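Local coordinates for protein putative phosphomethylpyrimidine kinase (Bacteroides thetaiotaomicron, PDB 3MBH) that binds pyridoxal and probably phosphorylates it with ATP, as pyridoxal kinases of the ribokinase superfamily do, at residues Gly178-Ile184 against Val198-Gln204; Asp79-Tyr85 against Leu108-Val114; Val130-Arg134 against Tyr152-Glu156; Tyr85-Pro89 against Phe125-Met129; Val211-Tyr215 against Thr249-Leu253. All coordinates share one frame. Numbering follows the deposited sequence.

Interaction 1: residues Gly178-Ile184 against Val198-Gln204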
# COMPACT_ATOMS: atom_id res chain seq x y z
N GLY A 178 -0.75 23.48 34.14
CA GLY A 178 0.07 23.79 32.96
C GLY A 178 -0.49 23.26 31.65
O GLY A 178 -0.78 24.02 30.77
N PRO A 179 -0.66 21.93 31.53
CA PRO A 179 -0.88 21.31 30.25
C PRO A 179 -2.20 21.64 29.62
O PRO A 179 -3.22 21.54 30.29
CB PRO A 179 -0.81 19.81 30.57
CG PRO A 179 -0.02 19.73 31.78
CD PRO A 179 -0.24 20.96 32.55
N GLN A 180 -2.17 22.01 28.34
CA GLN A 180 -3.38 22.27 27.59
C GLN A 180 -4.14 20.96 27.37
O GLN A 180 -5.34 20.96 27.34
CB GLN A 180 -3.04 22.95 26.26
CG GLN A 180 -4.27 23.12 25.31
CD GLN A 180 -3.87 23.42 23.87
OE1 GLN A 180 -2.96 24.24 23.61
NE2 GLN A 180 -4.56 22.77 22.92
N VAL A 181 -3.41 19.87 27.19
CA VAL A 181 -4.00 18.54 26.95
C VAL A 181 -3.52 17.56 28.00
O VAL A 181 -2.29 17.42 28.28
CB VAL A 181 -3.66 18.00 25.55
CG1 VAL A 181 -4.19 16.51 25.35
CG2 VAL A 181 -4.27 18.90 24.45
N VAL A 182 -4.50 16.91 28.61
CA VAL A 182 -4.23 15.90 29.61
C VAL A 182 -4.95 14.65 29.16
O VAL A 182 -6.13 14.70 28.82
CB VAL A 182 -4.76 16.31 31.00
CG1 VAL A 182 -4.49 15.22 32.04
CG2 VAL A 182 -4.13 17.68 31.42
N ILE A 183 -4.23 13.53 29.14
CA ILE A 183 -4.81 12.24 28.79
C ILE A 183 -4.55 11.30 29.95
O ILE A 183 -3.40 11.18 30.41
CB ILE A 183 -4.20 11.71 27.44
CG1 ILE A 183 -4.38 12.75 26.30
CG2 ILE A 183 -4.79 10.35 27.10
CD1 ILE A 183 -3.57 12.45 25.05
N ILE A 184 -5.59 10.64 30.45
CA ILE A 184 -5.44 9.66 31.50
C ILE A 184 -5.72 8.29 30.90
O ILE A 184 -6.82 8.04 30.38
CB ILE A 184 -6.39 9.91 32.70
CG1 ILE A 184 -6.12 11.28 33.29
CG2 ILE A 184 -6.18 8.78 33.76
CD1 ILE A 184 -7.11 11.75 34.34
N VAL A 198 -9.69 5.39 28.22
CA VAL A 198 -8.79 6.51 28.18
C VAL A 198 -9.70 7.75 28.22
O VAL A 198 -10.75 7.79 27.55
CB VAL A 198 -7.93 6.53 26.89
CG1 VAL A 198 -7.09 7.82 26.80
CG2 VAL A 198 -7.01 5.25 26.78
N TYR A 199 -9.33 8.72 29.03
CA TYR A 199 -10.06 9.97 29.17
C TYR A 199 -9.10 11.09 28.78
O TYR A 199 -7.87 10.93 28.92
CB TYR A 199 -10.52 10.15 30.60
CG TYR A 199 -11.62 9.24 31.04
CD1 TYR A 199 -11.38 7.90 31.38
CD2 TYR A 199 -12.93 9.73 31.19
CE1 TYR A 199 -12.45 7.08 31.81
CE2 TYR A 199 -13.96 8.94 31.64
CZ TYR A 199 -13.73 7.62 31.93
OH TYR A 199 -14.80 6.87 32.40
N ALA A 200 -9.62 12.18 28.20
CA ALA A 200 -8.76 13.31 27.78
C ALA A 200 -9.53 14.62 27.87
O ALA A 200 -10.80 14.68 27.80
CB ALA A 200 -8.24 13.11 26.37
N TYR A 201 -8.76 15.68 28.02
CA TYR A 201 -9.28 17.02 28.08
C TYR A 201 -8.38 17.95 27.24
O TYR A 201 -7.18 17.82 27.24
CB TYR A 201 -9.39 17.47 29.52
CG TYR A 201 -9.73 18.91 29.66
CD1 TYR A 201 -10.98 19.34 29.38
CD2 TYR A 201 -8.78 19.83 30.09
CE1 TYR A 201 -11.32 20.67 29.46
CE2 TYR A 201 -9.08 21.16 30.19
CZ TYR A 201 -10.37 21.57 29.89
OH TYR A 201 -10.74 22.86 29.99
N ASN A 202 -9.00 18.85 26.50
CA ASN A 202 -8.28 19.86 25.72
C ASN A 202 -8.80 21.18 26.23
O ASN A 202 -9.98 21.52 26.06
CB ASN A 202 -8.57 19.70 24.21
CG ASN A 202 -7.62 20.49 23.35
OD1 ASN A 202 -6.93 21.38 23.83
ND2 ASN A 202 -7.57 20.17 22.08
N ARG A 203 -7.93 21.94 26.85
CA ARG A 203 -8.33 23.24 27.40
C ARG A 203 -8.73 24.15 26.22
O ARG A 203 -9.62 24.96 26.34
CB ARG A 203 -7.17 23.86 28.20
CG ARG A 203 -7.56 25.16 28.98
CD ARG A 203 -6.42 25.65 29.90
NE ARG A 203 -5.14 25.75 29.19
CZ ARG A 203 -3.95 25.24 29.59
NH1 ARG A 203 -3.84 24.60 30.76
NH2 ARG A 203 -2.85 25.39 28.83
N GLN A 204 -8.10 23.96 25.06
CA GLN A 204 -8.49 24.71 23.92
C GLN A 204 -9.78 24.13 23.32
O GLN A 204 -9.74 23.09 22.64
CB GLN A 204 -7.39 24.68 22.91
CG GLN A 204 -7.74 25.39 21.68
CD GLN A 204 -7.63 26.88 21.79
OE1 GLN A 204 -6.74 27.43 22.51
NE2 GLN A 204 -8.52 27.58 21.05
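In a two-pronged contact, Arg203, just past the second strand, ties the end of the hairpin back to the loop that leaves helix 164-176: Arg203 NH1 (3.1 Å) and Arg203 NH2 (3.2 Å) both donate to Gly178 O, while Gln180 CA lies over one guanidinium face. Gly178 has positive phi, at backbone angles where a CB would be jammed against the preceding carbonyl, so only glycine suits the turn. The strands then run antiparallel, 4.6 Å apart at closest approach. Val182 and Tyr201 exchange two hydrogen bonds (Val182 N to Tyr201 O 3.1 Å, Tyr201 N to Val182 O 2.9 Å), as do Ile184 and Tyr199 (Ile184 N to Tyr199 O 2.8 Å, Tyr199 N to Ile184 O 2.9 Å). Arg203 N to Gln180 O, 2.8 Å, continues the pattern beyond the strands. Between these pairs, Ile183 CG1 faces the small Ala200 CB at 3.9 Å, and Ile183 CG2 touches Val198 CG1 at 3.4 Å; the face bearing Val181, Ile183 and Ala200 packs against helices 223-236 and 241-257. Val182, Ile184, Tyr199 and Tyr201 occupy the other face, toward helix 164-176, and Tyr199 OH is hydrogen-bonded to Asp164 OD1. Asn202 OD1 accepts from Gln180 NE2 at 2.9 Å and from Gln204 N at 3.1 Å, the latter an Asx turn. Such regular pairing is that of a beta hairpin, here extending the central sheet of a ribokinase-like alpha/beta fold.

Interaction 2: residues Asp79-Tyr85 against Leu108-Val114. With PXL (3-hydroxy-5-(hydroxymethyl)-2-methylisonicotinaldehyde), chain G.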
# COMPACT_ATOMS: atom_id res chain seq x y z
N ASP A 79 11.32 20.35 16.86
CA ASP A 79 9.90 20.64 16.64
C ASP A 79 9.08 20.11 17.80
O ASP A 79 7.98 20.59 18.06
CB ASP A 79 9.49 20.04 15.33
CG ASP A 79 10.34 20.58 14.18
OD1 ASP A 79 10.12 21.74 13.86
OD2 ASP A 79 11.28 19.88 13.68
N ALA A 80 9.64 19.14 18.51
CA ALA A 80 8.98 18.63 19.67
C ALA A 80 9.97 18.06 20.65
O ALA A 80 11.06 17.72 20.26
CB ALA A 80 7.96 17.59 19.30
N ILE A 81 9.58 18.00 21.92
CA ILE A 81 10.35 17.37 22.99
C ILE A 81 9.38 16.45 23.73
O ILE A 81 8.29 16.87 24.14
CB ILE A 81 10.95 18.38 24.01
CG1 ILE A 81 11.85 19.37 23.28
CG2 ILE A 81 11.70 17.60 25.17
CD1 ILE A 81 12.41 20.50 24.10
N TYR A 82 9.81 15.18 23.87
CA TYR A 82 8.94 14.14 24.39
C TYR A 82 9.73 13.40 25.43
O TYR A 82 10.71 12.71 25.12
CB TYR A 82 8.49 13.24 23.21
CG TYR A 82 7.90 11.88 23.53
CD1 TYR A 82 7.31 11.61 24.77
CD2 TYR A 82 7.87 10.88 22.57
CE1 TYR A 82 6.83 10.37 25.06
CE2 TYR A 82 7.36 9.63 22.85
CZ TYR A 82 6.82 9.38 24.07
OH TYR A 82 6.31 8.14 24.39
N THR A 83 9.22 13.45 26.65
CA THR A 83 9.90 12.88 27.77
C THR A 83 9.16 11.69 28.33
O THR A 83 7.93 11.62 28.27
CB THR A 83 10.10 13.93 28.93
OG1 THR A 83 8.88 14.13 29.66
CG2 THR A 83 10.59 15.22 28.40
N GLY A 84 9.92 10.78 28.94
CA GLY A 84 9.35 9.64 29.65
C GLY A 84 10.15 9.24 30.87
O GLY A 84 10.38 10.06 31.84
N TYR A 85 10.53 7.97 30.90
CA TYR A 85 11.26 7.43 32.04
C TYR A 85 12.58 8.20 32.24
O TYR A 85 13.39 8.26 31.37
CB TYR A 85 11.52 5.94 31.82
CG TYR A 85 12.16 5.18 32.98
CD1 TYR A 85 13.52 5.33 33.25
CD2 TYR A 85 11.40 4.34 33.81
CE1 TYR A 85 14.11 4.65 34.29
CE2 TYR A 85 12.01 3.65 34.83
CZ TYR A 85 13.37 3.84 35.08
OH TYR A 85 14.01 3.16 36.09
N LEU A 108 5.85 21.37 20.51
CA LEU A 108 4.95 20.50 21.21
C LEU A 108 5.84 19.87 22.25
O LEU A 108 6.84 19.27 21.88
CB LEU A 108 4.44 19.45 20.21
CG LEU A 108 3.49 18.41 20.79
CD1 LEU A 108 2.19 19.04 21.21
CD2 LEU A 108 3.31 17.32 19.76
N ILE A 109 5.54 20.11 23.52
CA ILE A 109 6.22 19.52 24.64
C ILE A 109 5.27 18.45 25.22
O ILE A 109 4.13 18.77 25.68
CB ILE A 109 6.64 20.55 25.74
CG1 ILE A 109 7.39 21.75 25.13
CG2 ILE A 109 7.42 19.87 26.84
CD1 ILE A 109 8.61 21.40 24.15
N VAL A 110 5.72 17.20 25.15
CA VAL A 110 4.97 16.07 25.64
C VAL A 110 5.72 15.41 26.78
O VAL A 110 6.90 15.04 26.63
CB VAL A 110 4.72 15.03 24.52
CG1 VAL A 110 3.88 13.81 25.07
CG2 VAL A 110 4.02 15.68 23.35
N ALA A 111 5.04 15.23 27.93
CA ALA A 111 5.65 14.52 29.02
C ALA A 111 4.72 13.38 29.40
O ALA A 111 3.56 13.61 29.81
CB ALA A 111 5.92 15.44 30.24
N ASP A 112 5.24 12.17 29.25
CA ASP A 112 4.63 11.02 29.87
C ASP A 112 5.21 10.95 31.29
O ASP A 112 6.41 10.78 31.47
CB ASP A 112 4.93 9.75 29.02
CG ASP A 112 4.28 8.50 29.59
OD1 ASP A 112 3.77 8.53 30.75
OD2 ASP A 112 4.31 7.43 28.89
N PRO A 113 4.38 11.17 32.32
CA PRO A 113 4.90 11.20 33.68
C PRO A 113 5.16 9.78 34.23
O PRO A 113 4.46 9.35 35.15
CB PRO A 113 3.79 11.94 34.46
CG PRO A 113 2.55 11.49 33.78
CD PRO A 113 2.92 11.29 32.30
N VAL A 114 6.17 9.11 33.68
CA VAL A 114 6.48 7.71 33.96
C VAL A 114 6.91 7.53 35.43
O VAL A 114 8.00 7.96 35.84
CB VAL A 114 7.54 7.16 32.97
CG1 VAL A 114 7.89 5.63 33.25
CG2 VAL A 114 7.07 7.34 31.48
OP4 PXL G . 7.63 3.84 30.19
C5A PXL G . 7.69 2.57 30.84
C5 PXL G . 9.16 2.26 31.17
C6 PXL G . 10.26 2.88 30.61
N1 PXL G . 11.50 2.57 30.97
C2 PXL G . 11.86 1.62 31.86
C3 PXL G . 10.77 0.87 32.51
C4 PXL G . 9.38 1.24 32.16
C4A PXL G . 8.20 0.56 32.67
O4A PXL G . 8.45 -0.47 33.20
O3 PXL G . 10.96 -0.07 33.45
C2A PXL G . 13.35 1.40 32.07
O HOH W 1 6.28 7.53 27.07
O HOH W 2 8.75 12.36 31.77
O HOH W 3 10.41 9.04 35.13
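Strands 80-83 and 108-111 are the parallel strands of a beta-alpha-beta unit whose connecting helix is 91-102, in the middle of the ribokinase-like sheet. Their backbone bonds alternate: Ile81 N to Leu108 O 3.0 Å, Val110 N to Ile81 O 2.8 Å, Thr83 N to Val110 O 2.8 Å and Asp112 N to Thr83 O 2.9 Å, with a weak one at the start, Leu108 N to Asp79 O 3.3 Å. Ala80 and Tyr82 turn their backbone groups the other way, to strand 9-17, while Ile109 N is satisfied by Asp141 OD2. Apolar Ile81 and Ile109 meet (CB to CD1 3.8 Å) against helix 91-102; Ala80 and Val110 suit the opposite face, against helix 223-236.

Toward the strands' C-terminal ends, water bridges replace direct backbone bonds. One water accepts from Tyr82 OH (2.7 Å) and donates to Asp112 OD2 (2.7 Å), though both also bond weakly to helix 223-236. A second accepts from Thr83 OG1 and donates to Gly84 O and Asp112 O, each at 2.8 Å. The inverse gamma turn at Pro113 lets Val114 N reach Asp112 O (2.8 Å), and a third water donates to Val114 O (2.7 Å) and weakly to Gly84 O (3.4 Å). These loops contribute Tyr85 and Val114 to the pyridoxal pocket: Tyr85 CD2 lies 3.3 Å from PXL N1, and Val114 CG1 3.6 Å from PXL OP4.

Interaction 3: residues Val130-Arg134 against Tyr152-Glu156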
# COMPACT_ATOMS: atom_id res chain seq x y z
N VAL A 130 8.42 11.25 42.48
CA VAL A 130 7.04 11.73 42.32
C VAL A 130 6.96 13.25 42.48
O VAL A 130 6.45 13.94 41.61
CB VAL A 130 6.10 11.08 43.31
CG1 VAL A 130 4.75 11.60 43.13
CG2 VAL A 130 6.07 9.50 43.12
N LYS A 131 7.53 13.78 43.59
CA LYS A 131 7.51 15.22 43.84
C LYS A 131 8.15 15.99 42.67
O LYS A 131 7.59 16.98 42.22
CB LYS A 131 8.15 15.60 45.18
CG LYS A 131 7.47 14.97 46.36
CD LYS A 131 7.98 15.47 47.67
CE LYS A 131 9.34 14.96 47.97
NZ LYS A 131 9.51 14.69 49.45
N GLU A 132 9.29 15.53 42.14
CA GLU A 132 9.92 16.20 40.99
C GLU A 132 9.05 16.13 39.72
O GLU A 132 8.92 17.11 38.95
CB GLU A 132 11.32 15.64 40.74
CG GLU A 132 12.34 15.93 41.84
CD GLU A 132 12.64 17.43 42.01
OE1 GLU A 132 12.88 18.11 40.99
OE2 GLU A 132 12.64 17.92 43.15
N MSE A 133 8.45 14.96 39.47
CA MSE A 133 7.63 14.80 38.29
C MSE A 133 6.46 15.79 38.31
O MSE A 133 6.07 16.31 37.27
CB MSE A 133 7.17 13.37 38.14
CG MSE A 133 6.45 13.06 36.85
SE MSE A 133 7.60 13.34 35.28
CE MSE A 133 8.64 11.70 35.33
N ARG A 134 5.91 16.04 39.50
CA ARG A 134 4.88 17.05 39.66
C ARG A 134 5.30 18.43 39.13
O ARG A 134 4.47 19.17 38.60
CB ARG A 134 4.48 17.21 41.15
CG ARG A 134 3.63 16.06 41.67
CD ARG A 134 3.39 16.22 43.15
NE ARG A 134 2.82 15.01 43.71
CZ ARG A 134 2.99 14.59 44.95
NH1 ARG A 134 3.76 15.27 45.78
NH2 ARG A 134 2.41 13.48 45.37
N TYR A 152 -0.64 9.70 41.97
CA TYR A 152 0.67 10.17 42.47
C TYR A 152 0.87 11.67 42.17
O TYR A 152 1.28 12.43 43.03
CB TYR A 152 1.81 9.34 41.90
CG TYR A 152 2.02 8.05 42.67
CD1 TYR A 152 2.41 8.08 44.03
CD2 TYR A 152 1.84 6.81 42.08
CE1 TYR A 152 2.61 6.88 44.73
CE2 TYR A 152 2.00 5.63 42.78
CZ TYR A 152 2.38 5.67 44.09
OH TYR A 152 2.57 4.48 44.76
N LEU A 153 0.51 12.11 40.97
CA LEU A 153 0.65 13.52 40.60
C LEU A 153 -0.27 14.42 41.43
O LEU A 153 0.16 15.49 41.84
CB LEU A 153 0.40 13.75 39.13
CG LEU A 153 1.47 13.20 38.20
CD1 LEU A 153 1.04 13.15 36.75
CD2 LEU A 153 2.76 14.01 38.39
N LEU A 154 -1.51 13.99 41.67
CA LEU A 154 -2.44 14.78 42.47
C LEU A 154 -2.22 14.62 44.00
O LEU A 154 -2.87 15.32 44.77
CB LEU A 154 -3.86 14.40 42.10
CG LEU A 154 -4.31 14.78 40.69
CD1 LEU A 154 -5.74 14.38 40.47
CD2 LEU A 154 -4.16 16.27 40.45
N ASP A 155 -1.33 13.72 44.42
CA ASP A 155 -1.06 13.45 45.82
C ASP A 155 -2.36 13.06 46.51
O ASP A 155 -2.75 13.67 47.48
CB ASP A 155 -0.42 14.68 46.51
CG ASP A 155 0.26 14.35 47.84
OD1 ASP A 155 0.98 13.32 47.93
OD2 ASP A 155 0.11 15.16 48.79
N GLU A 156 -3.03 12.06 45.96
CA GLU A 156 -4.23 11.49 46.51
C GLU A 156 -4.11 9.97 46.42
O GLU A 156 -3.45 9.45 45.54
CB GLU A 156 -5.45 11.93 45.72
CG GLU A 156 -5.76 13.41 45.78
CD GLU A 156 -6.33 13.84 47.12
OE1 GLU A 156 -7.43 13.36 47.48
OE2 GLU A 156 -5.69 14.66 47.82
O HOH W 4 3.86 13.96 48.38
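Helix 147-154 closes in a Schellman motif, and an arginine from helix 127-136 binds the carbonyl groups at that end. Arg134 has the most surface covered. Its long side chain crosses the gap between the helices so that NE (3.1 Å) and NH2 (2.8 Å) both donate to Tyr152 O, with a weak bond from Arg134 NE to Leu153 O at 3.3 Å. A cation is well placed here, because last-turn carbonyls lack the usual helical partners and lie at the negative end of the helix dipole. Tyr152 O also takes Asp155 N (3.2 Å), one of the two bonds back into the last turn that define the motif; Asp155 has the positive phi it requires.

Leu153 packs beside the polar group. Although its CA-to-CB bond points away from the other helix, its CD2 reaches Arg134 CG at 4.0 Å and the selenomethionine Met133 CG at 4.1 Å, and the same leucine packs on Pro113. Besides its carbonyl, Tyr152 contributes a largely apolar side chain: its CB lies 3.9 Å from Val130 CG1, a compact branched residue between the helices, and it packs on Met127 and Leu121. Asp155 balances the charge through a salt bridge, Arg134 NH2 to Asp155 OD1 2.9 Å, weak as a hydrogen bond. A water accepts from Arg134 NH1 at 2.9 Å and donates to the same Asp155 OD1 at 3.0 Å.

Interaction 4: residues Tyr85-Pro89 against Phe125-Met129. With PXL (3-hydroxy-5-(hydroxymethyl)-2-methylisonicotinaldehyde), chain G.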
# COMPACT_ATOMS: atom_id res chain seq x y z
N TYR A 85 10.53 7.97 30.90
CA TYR A 85 11.26 7.43 32.04
C TYR A 85 12.58 8.20 32.24
O TYR A 85 13.39 8.26 31.37
CB TYR A 85 11.52 5.94 31.82
CG TYR A 85 12.16 5.18 32.98
CD1 TYR A 85 13.52 5.33 33.25
CD2 TYR A 85 11.40 4.34 33.81
CE1 TYR A 85 14.11 4.65 34.29
CE2 TYR A 85 12.01 3.65 34.83
CZ TYR A 85 13.37 3.84 35.08
OH TYR A 85 14.01 3.16 36.09
N LEU A 86 12.77 8.75 33.43
CA LEU A 86 13.97 9.50 33.81
C LEU A 86 14.81 8.70 34.78
O LEU A 86 14.31 7.88 35.54
CB LEU A 86 13.59 10.84 34.44
CG LEU A 86 12.66 11.69 33.61
CD1 LEU A 86 12.30 13.05 34.32
CD2 LEU A 86 13.22 11.98 32.21
N GLY A 87 16.10 8.91 34.75
CA GLY A 87 17.04 8.07 35.49
C GLY A 87 17.40 8.46 36.92
O GLY A 87 18.04 7.67 37.62
N SER A 88 17.04 9.68 37.35
CA SER A 88 17.20 10.06 38.74
C SER A 88 16.32 11.29 39.00
O SER A 88 15.88 11.96 38.09
CB SER A 88 18.69 10.40 39.06
OG SER A 88 19.01 11.72 38.59
N PRO A 89 16.09 11.63 40.26
CA PRO A 89 15.33 12.86 40.52
C PRO A 89 16.01 14.16 40.08
O PRO A 89 15.33 15.17 39.89
CB PRO A 89 15.11 12.84 42.04
CG PRO A 89 15.33 11.37 42.39
CD PRO A 89 16.32 10.82 41.45
N PHE A 125 11.75 3.64 42.30
CA PHE A 125 11.16 4.97 42.38
C PHE A 125 10.60 5.16 43.79
O PHE A 125 10.16 4.22 44.41
CB PHE A 125 10.04 5.15 41.32
CG PHE A 125 10.55 5.44 39.94
CD1 PHE A 125 11.85 5.19 39.57
CD2 PHE A 125 9.71 5.97 38.98
CE1 PHE A 125 12.28 5.45 38.29
CE2 PHE A 125 10.15 6.24 37.71
CZ PHE A 125 11.43 5.97 37.36
N ASP A 126 10.72 6.37 44.33
CA ASP A 126 10.15 6.75 45.62
C ASP A 126 9.53 8.15 45.50
O ASP A 126 9.40 8.69 44.40
CB ASP A 126 11.25 6.75 46.71
CG ASP A 126 12.36 7.77 46.42
OD1 ASP A 126 12.13 8.70 45.58
OD2 ASP A 126 13.48 7.65 47.00
N MSE A 127 9.12 8.73 46.62
CA MSE A 127 8.36 9.94 46.54
C MSE A 127 9.18 11.12 45.98
O MSE A 127 8.59 12.06 45.53
CB MSE A 127 7.72 10.30 47.88
CG MSE A 127 6.57 9.38 48.35
SE MSE A 127 5.20 9.15 47.02
CE MSE A 127 4.46 10.97 47.08
N GLU A 128 10.52 11.06 45.99
CA GLU A 128 11.29 12.17 45.42
C GLU A 128 11.10 12.27 43.92
O GLU A 128 10.93 13.35 43.35
CB GLU A 128 12.78 12.00 45.68
CG GLU A 128 13.26 12.42 46.93
CD GLU A 128 12.69 13.74 47.44
OE1 GLU A 128 12.78 14.77 46.75
OE2 GLU A 128 12.18 13.72 48.58
N MSE A 129 11.11 11.13 43.26
CA MSE A 129 10.80 11.09 41.85
C MSE A 129 9.37 11.63 41.63
O MSE A 129 9.17 12.45 40.74
CB MSE A 129 10.96 9.68 41.29
CG MSE A 129 10.70 9.62 39.85
SE MSE A 129 12.25 10.46 38.80
CE MSE A 129 13.58 9.73 39.86
OP4 PXL G . 7.63 3.84 30.19
C5A PXL G . 7.69 2.57 30.84
C5 PXL G . 9.16 2.26 31.17
C6 PXL G . 10.26 2.88 30.61
N1 PXL G . 11.50 2.57 30.97
C2 PXL G . 11.86 1.62 31.86
C3 PXL G . 10.77 0.87 32.51
C4 PXL G . 9.38 1.24 32.16
C4A PXL G . 8.20 0.56 32.67
O4A PXL G . 8.45 -0.47 33.20
O3 PXL G . 10.96 -0.07 33.45
C2A PXL G . 13.35 1.40 32.07
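The pyridoxal pocket has Tyr85 as one of its walls, and this contact backs that wall from behind. The Tyr85 ring has PXL C2 over one face and Phe125 CZ over the opposite face, so the tyrosine is sandwiched between ligand and phenylalanine. A flat aromatic residue suits the place because it offers an apolar surface on both sides. Tyr85 CE2 and Phe125 CZ are 3.5 Å apart; the two rings are inclined at 34°, with centroids 5.1 Å apart. On the ligand side, Tyr85 CD2 comes within 3.3 Å of PXL N1, while Thr50, Gln51 and Asp225 are hydrogen-bonded to the pyridoxal.

Further along, the selenomethionine Met129 meets the backbone and ring around Pro89. Its long, flexible side chain places CE 3.2 Å from Pro89 N, 3.4 Å from Pro89 CD and 3.3 Å from Ser88 C. At the surface, Pro89 CG approaches Glu128 CB at 4.2 Å. Asp126 is the N-cap of the helix that follows, its OD1 accepting from Glu128 N at 2.9 Å, and this acid suits the electropositive end of a helix.

Residues 85-89 form the loop leading from strand 80-83 into helix 91-102, and residues 125-129 lead into helix 127-136. Leu86 packs between these helices, on Ile92 of the first and Met133 of the second, while Met129 also touches Ile92.

Interaction 5: residues Val211-Tyr215 against Thr249-Leu253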
# COMPACT_ATOMS: atom_id res chain seq x y z
N VAL A 211 -12.60 7.03 25.42
CA VAL A 211 -12.60 5.90 24.50
C VAL A 211 -12.42 4.63 25.32
O VAL A 211 -11.67 4.63 26.27
CB VAL A 211 -11.53 6.09 23.41
CG1 VAL A 211 -10.16 6.22 24.00
CG2 VAL A 211 -11.60 5.00 22.37
N THR A 212 -13.18 3.60 25.01
CA THR A 212 -13.14 2.35 25.76
C THR A 212 -12.60 1.30 24.83
O THR A 212 -13.05 1.23 23.70
CB THR A 212 -14.56 1.94 26.26
OG1 THR A 212 -14.98 2.88 27.25
CG2 THR A 212 -14.56 0.51 26.93
N CYS A 213 -11.70 0.47 25.31
CA CYS A 213 -11.09 -0.53 24.46
C CYS A 213 -11.01 -1.87 25.14
O CYS A 213 -10.93 -1.94 26.38
CB CYS A 213 -9.71 -0.08 24.08
SG CYS A 213 -9.77 1.49 23.18
N PRO A 214 -11.01 -2.94 24.34
CA PRO A 214 -10.98 -4.25 24.95
C PRO A 214 -9.55 -4.75 25.03
O PRO A 214 -9.14 -5.66 24.28
CB PRO A 214 -11.83 -5.09 24.00
CG PRO A 214 -11.52 -4.48 22.64
CD PRO A 214 -11.23 -3.04 22.88
N TYR A 215 -8.79 -4.09 25.89
CA TYR A 215 -7.45 -4.55 26.21
C TYR A 215 -7.06 -4.00 27.56
O TYR A 215 -7.66 -3.04 28.06
CB TYR A 215 -6.43 -4.23 25.13
CG TYR A 215 -6.12 -2.75 24.91
CD1 TYR A 215 -5.21 -2.09 25.72
CD2 TYR A 215 -6.70 -2.03 23.87
CE1 TYR A 215 -4.90 -0.73 25.51
CE2 TYR A 215 -6.38 -0.67 23.64
CZ TYR A 215 -5.49 -0.03 24.49
OH TYR A 215 -5.21 1.30 24.31
N THR A 249 -5.05 4.00 20.44
CA THR A 249 -5.71 2.85 21.03
C THR A 249 -5.84 1.69 20.03
O THR A 249 -5.67 0.52 20.39
CB THR A 249 -7.05 3.24 21.68
OG1 THR A 249 -7.89 3.97 20.76
CG2 THR A 249 -6.79 4.12 22.97
N GLN A 250 -6.14 1.99 18.76
CA GLN A 250 -6.28 0.94 17.76
C GLN A 250 -4.96 0.26 17.44
O GLN A 250 -4.92 -0.94 17.28
CB GLN A 250 -7.01 1.48 16.52
CG GLN A 250 -8.49 1.77 16.97
CD GLN A 250 -9.37 2.30 15.88
OE1 GLN A 250 -9.23 1.86 14.72
NE2 GLN A 250 -10.27 3.25 16.22
N PHE A 251 -3.88 1.03 17.43
CA PHE A 251 -2.55 0.49 17.18
C PHE A 251 -2.18 -0.46 18.29
O PHE A 251 -1.76 -1.56 18.02
CB PHE A 251 -1.50 1.61 17.08
CG PHE A 251 -0.14 1.14 16.73
CD1 PHE A 251 0.13 0.63 15.47
CD2 PHE A 251 0.90 1.21 17.66
CE1 PHE A 251 1.43 0.20 15.14
CE2 PHE A 251 2.17 0.82 17.34
CZ PHE A 251 2.44 0.30 16.07
N ILE A 252 -2.39 -0.05 19.53
CA ILE A 252 -2.10 -0.89 20.69
C ILE A 252 -2.96 -2.16 20.69
O ILE A 252 -2.45 -3.22 21.02
CB ILE A 252 -2.30 -0.13 22.03
CG1 ILE A 252 -1.24 0.96 22.17
CG2 ILE A 252 -2.23 -1.11 23.23
CD1 ILE A 252 -1.60 2.00 23.23
N LEU A 253 -4.23 -2.05 20.35
CA LEU A 253 -5.11 -3.22 20.29
C LEU A 253 -4.58 -4.26 19.32
O LEU A 253 -4.53 -5.43 19.63
CB LEU A 253 -6.55 -2.85 19.92
CG LEU A 253 -7.60 -3.97 19.86
CD1 LEU A 253 -7.62 -4.81 21.16
CD2 LEU A 253 -9.02 -3.36 19.58
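Tyr215 is the largest projection here, with 95 Å² of its surface covered by helix residues Thr249, Ile252 and Leu253. The methyl Ile252 CG2 sits over the ring face, 3.9 Å from its centroid, in a CH-pi contact, and Leu253 CD1 approaches Tyr215 CD2 at 4.0 Å. Tyr215 OH reaches back along the helix to Thr249 CG2, 3.5 Å away.

Thr249 CG2 fills the hollow bounded by Val211 CG1, Cys213 SG and Tyr215 OH: it meets Val211 CG1 at 4.1 Å, while Thr249 CB touches Cys213 SG at 3.6 Å. Its hydroxyl bonds Leu245 O of its own helix, so threonine can face an apolar surface. Val211 and Cys213 point toward the helix, while Thr212 between them points away. The inverse gamma turn at Pro214 redirects the chain after the strand; Leu253 CD2 packs on Pro214 CD at 4.0 Å. This helix-on-sheet packing, near the sheet's antiparallel margin, is typical of the layered alpha/beta ribokinase-like fold.

Interactions 1, 2 and 5 reach the same mixed sheet and are largely buried, whereas interactions 3 and 4 are partly buried and share helix 127-136. Backbone hydrogen bonds dominate in the sheet pairings, antiparallel in interaction 1 and parallel in interaction 2. Interaction 5 instead joins sheet to helix through side chains, and meets interaction 1 where Val198 N lies 2.9 Å from Val211 O, probably hydrogen-bonded. Interactions 2 and 4 share Tyr85 and both touch the pyridoxal. Interaction 3 uses charge and water near the surface, yet its Leu153 CD1 packs on Pro113 CG of interaction 2 at 3.7 Å. Interactions 4 and 5 lie on opposite sides of the chain's centre.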